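Local coordinates for protein glcnac-alpha-1,4-gal-releasing endo-beta-galactosidase (Clostridium perfringens, PDB 1UPS) that probably hydrolyses internal beta-galactosidic linkages in glycans, releasing the disaccharide GlcNAc-alpha-1,4-Gal, as a glycoside hydrolase of family 16, at residues T166-I171 with T196-S201. Sequence-based numbering, arbitrary orientation.
Sequences TGEIDI and TSWTIS
Trp198 meets the carboxylates of Glu168 and Asp170 in a side-chain contact on one face of a six-stranded antiparallel sheet, part of the jelly-roll beta-sandwich of family 16. The two segments are not paired strands. Strand 181-187 runs between 168-170 and 199-204, and the matched CA atoms of Glu168 and Trp198 lie 9.7 Å apart. The indole bridges this gap over Ala185, and its ring stacks with Tyr187. Glu168 and Asp170 project to this face beside Trp149, while Ile169 turns to the other face and packs on Leu226 and Phe228 of the second sheet.

The Glu-Ile-Asp sequence matches the start of the family's active-site signature, in which the first glutamate is the nucleophile in relatives. The contact is therefore consistent with a place in the substrate cleft, with Trp198 as part of its wall.

Both acids reach the benzo edge of the indole, near the ring plane. Glu168 is fully extended, with CG anti to the backbone N (chi1 177°), which carries its carboxylate out to the ring. That carboxylate stands nearly upright to the indole, at 81°. Its OE2 lies 3.5 Å from Trp198 CH2 and also accepts a hydrogen bond from Trp189 NE1, which gives that oxygen a polar partner outside the pair. Asp170 is turned differently. Its carboxylate is almost coplanar with the indole, 12° apart. Glu168 OE2 at CH2 and Asp170 OD2 at CZ3 face adjacent carbons of the benzo edge, where the weakly positive ring hydrogens would favour carboxylate oxygens. The closest approach is Asp170 OD2 to Trp198 CZ3, at 3.4 Å.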
ATOM      1  N   THR A 166       3.176   0.104 -16.699  1.00  8.83           N
ATOM      2  CA  THR A 166       3.443  -1.259 -16.251  1.00  8.91           C
ATOM      3  C   THR A 166       3.557  -1.349 -14.735  1.00  8.96           C
ATOM      4  O   THR A 166       4.112  -2.332 -14.219  1.00  8.46           O
ATOM      5  CB  THR A 166       4.813  -1.727 -16.831  1.00  8.52           C
ATOM      6  OG1 THR A 166       5.789  -0.716 -16.506  1.00  9.79           O
ATOM      7  CG2 THR A 166       4.810  -1.770 -18.367  1.00 10.08           C
ATOM      8  N   GLY A 167       3.075  -0.330 -14.010  1.00  9.26           N
ATOM      9  CA  GLY A 167       3.162  -0.342 -12.551  1.00  9.53           C
ATOM     10  C   GLY A 167       2.558  -1.580 -11.896  1.00 10.24           C
ATOM     11  O   GLY A 167       1.549  -2.121 -12.372  1.00 10.46           O
ATOM     12  N   GLU A 168       3.187  -2.032 -10.810  1.00  9.38           N
ATOM     13  CA  GLU A 168       2.663  -3.147  -9.995  1.00  9.36           C
ATOM     14  C   GLU A 168       2.460  -2.647  -8.569  1.00  9.46           C
ATOM     15  O   GLU A 168       3.370  -2.037  -7.998  1.00  9.49           O
ATOM     16  CB  GLU A 168       3.658  -4.314  -9.963  1.00  9.55           C
ATOM     17  CG  GLU A 168       3.182  -5.461  -9.066  1.00  9.66           C
ATOM     18  CD  GLU A 168       4.107  -6.667  -9.060  1.00 12.35           C
ATOM     19  OE1 GLU A 168       3.814  -7.594  -8.274  1.00 11.66           O
ATOM     20  OE2 GLU A 168       5.100  -6.693  -9.820  1.00  9.83           O
ATOM     21  N   ILE A 169       1.270  -2.872  -8.011  1.00  9.17           N
ATOM     22  CA  ILE A 169       1.029  -2.624  -6.582  1.00  9.39           C
ATOM     23  C   ILE A 169       0.603  -3.930  -5.951  1.00  9.88           C
ATOM     24  O   ILE A 169      -0.443  -4.476  -6.302  1.00 10.05           O
ATOM     25  CB  ILE A 169      -0.066  -1.545  -6.329  1.00  9.81           C
ATOM     26  CG1 ILE A 169       0.270  -0.222  -7.031  1.00 10.30           C
ATOM     27  CG2 ILE A 169      -0.286  -1.337  -4.799  1.00  9.90           C
ATOM     28  CD1 ILE A 169      -0.946   0.737  -7.102  1.00 12.14           C
ATOM     29  N   ASP A 170       1.424  -4.452  -5.035  1.00 10.45           N
ATOM     30  CA  ASP A 170       1.044  -5.660  -4.318  1.00  9.61           C
ATOM     31  C   ASP A 170       0.350  -5.206  -3.038  1.00  9.48           C
ATOM     32  O   ASP A 170       1.014  -4.883  -2.061  1.00  9.76           O
ATOM     33  CB  ASP A 170       2.283  -6.500  -4.021  1.00 10.28           C
ATOM     34  CG  ASP A 170       3.036  -6.844  -5.282  1.00 11.62           C
ATOM     35  OD1 ASP A 170       2.379  -7.324  -6.243  1.00 12.11           O
ATOM     36  OD2 ASP A 170       4.251  -6.613  -5.408  1.00 14.11           O
ATOM     37  N   ILE A 171      -0.975  -5.104  -3.077  1.00  9.46           N
ATOM     38  CA  ILE A 171      -1.734  -4.565  -1.932  1.00  9.70           C
ATOM     39  C   ILE A 171      -1.635  -5.520  -0.759  1.00  9.84           C
ATOM     40  O   ILE A 171      -1.576  -5.088   0.391  1.00  9.73           O
ATOM     41  CB  ILE A 171      -3.223  -4.308  -2.296  1.00  9.67           C
ATOM     42  CG1 ILE A 171      -3.336  -3.438  -3.562  1.00 10.87           C
ATOM     43  CG2 ILE A 171      -3.973  -3.635  -1.132  1.00  9.81           C
ATOM     44  CD1 ILE A 171      -4.747  -3.505  -4.192  1.00 10.95           C
ATOM     45  N   THR A 196      10.396   3.644  -8.918  1.00 13.96           N
ATOM     46  CA  THR A 196      11.397   3.066  -9.823  1.00 14.74           C
ATOM     47  C   THR A 196      12.381   2.100  -9.177  1.00 15.03           C
ATOM     48  O   THR A 196      13.210   1.530  -9.875  1.00 16.08           O
ATOM     49  CB  THR A 196      12.157   4.155 -10.607  1.00 15.02           C
ATOM     50  OG1 THR A 196      12.735   5.085  -9.686  1.00 17.13           O
ATOM     51  CG2 THR A 196      11.198   4.980 -11.429  1.00 15.99           C
ATOM     52  N   SER A 197      12.327   1.958  -7.853  1.00 15.26           N
ATOM     53  CA  SER A 197      12.968   0.843  -7.144  1.00 15.27           C
ATOM     54  C   SER A 197      11.895   0.139  -6.306  1.00 14.52           C
ATOM     55  O   SER A 197      10.967   0.789  -5.824  1.00 14.82           O
ATOM     56  CB  SER A 197      14.089   1.339  -6.223  1.00 15.71           C
ATOM     57  OG  SER A 197      15.097   2.061  -6.958  1.00 19.26           O
ATOM     58  N   TRP A 198      12.031  -1.168  -6.115  1.00 13.77           N
ATOM     59  CA  TRP A 198      11.065  -1.916  -5.291  1.00 13.72           C
ATOM     60  C   TRP A 198      10.987  -1.289  -3.905  1.00 13.84           C
ATOM     61  O   TRP A 198      12.020  -0.875  -3.349  1.00 13.35           O
ATOM     62  CB  TRP A 198      11.503  -3.378  -5.137  1.00 14.09           C
ATOM     63  CG  TRP A 198      11.007  -4.257  -6.215  1.00 14.74           C
ATOM     64  CD1 TRP A 198      11.713  -4.722  -7.289  1.00 14.86           C
ATOM     65  CD2 TRP A 198       9.679  -4.742  -6.364  1.00 14.39           C
ATOM     66  NE1 TRP A 198      10.903  -5.491  -8.092  1.00 14.49           N
ATOM     67  CE2 TRP A 198       9.645  -5.520  -7.546  1.00 15.29           C
ATOM     68  CE3 TRP A 198       8.502  -4.611  -5.611  1.00 14.57           C
ATOM     69  CZ2 TRP A 198       8.482  -6.143  -8.003  1.00 14.85           C
ATOM     70  CZ3 TRP A 198       7.334  -5.242  -6.071  1.00 14.51           C
ATOM     71  CH2 TRP A 198       7.349  -6.004  -7.255  1.00 15.81           C
ATOM     72  N   THR A 199       9.772  -1.197  -3.355  1.00 13.19           N
ATOM     73  CA  THR A 199       9.599  -0.946  -1.918  1.00 13.30           C
ATOM     74  C   THR A 199       8.769  -2.108  -1.387  1.00 13.62           C
ATOM     75  O   THR A 199       7.814  -2.496  -2.031  1.00 12.62           O
ATOM     76  CB  THR A 199       8.958   0.447  -1.629  1.00 14.16           C
ATOM     77  OG1 THR A 199       8.864   0.656  -0.203  1.00 14.05           O
ATOM     78  CG2 THR A 199       7.504   0.549  -2.143  1.00 14.09           C
ATOM     79  N   ILE A 200       9.185  -2.690  -0.259  1.00 12.91           N
ATOM     80  CA  ILE A 200       8.550  -3.893   0.296  1.00 13.51           C
ATOM     81  C   ILE A 200       8.599  -3.774   1.828  1.00 13.52           C
ATOM     82  O   ILE A 200       9.649  -3.458   2.404  1.00 13.90           O
ATOM     83  CB  ILE A 200       9.321  -5.184  -0.096  1.00 13.57           C
ATOM     84  CG1 ILE A 200       9.521  -5.331  -1.615  1.00 15.02           C
ATOM     85  CG2 ILE A 200       8.650  -6.437   0.527  1.00 15.64           C
ATOM     86  CD1 ILE A 200      10.665  -6.316  -1.966  1.00 17.48           C
ATOM     87  N   SER A 201       7.468  -4.002   2.486  1.00 13.38           N
ATOM     88  CA  SER A 201       7.476  -4.151   3.942  1.00 13.34           C
ATOM     89  C   SER A 201       6.565  -5.286   4.362  1.00 13.54           C
ATOM     90  O   SER A 201       5.652  -5.638   3.633  1.00 12.59           O
ATOM     91  CB  SER A 201       7.057  -2.854   4.647  1.00 13.92           C
ATOM     92  OG  SER A 201       5.744  -2.459   4.278  1.00 15.48           O
TER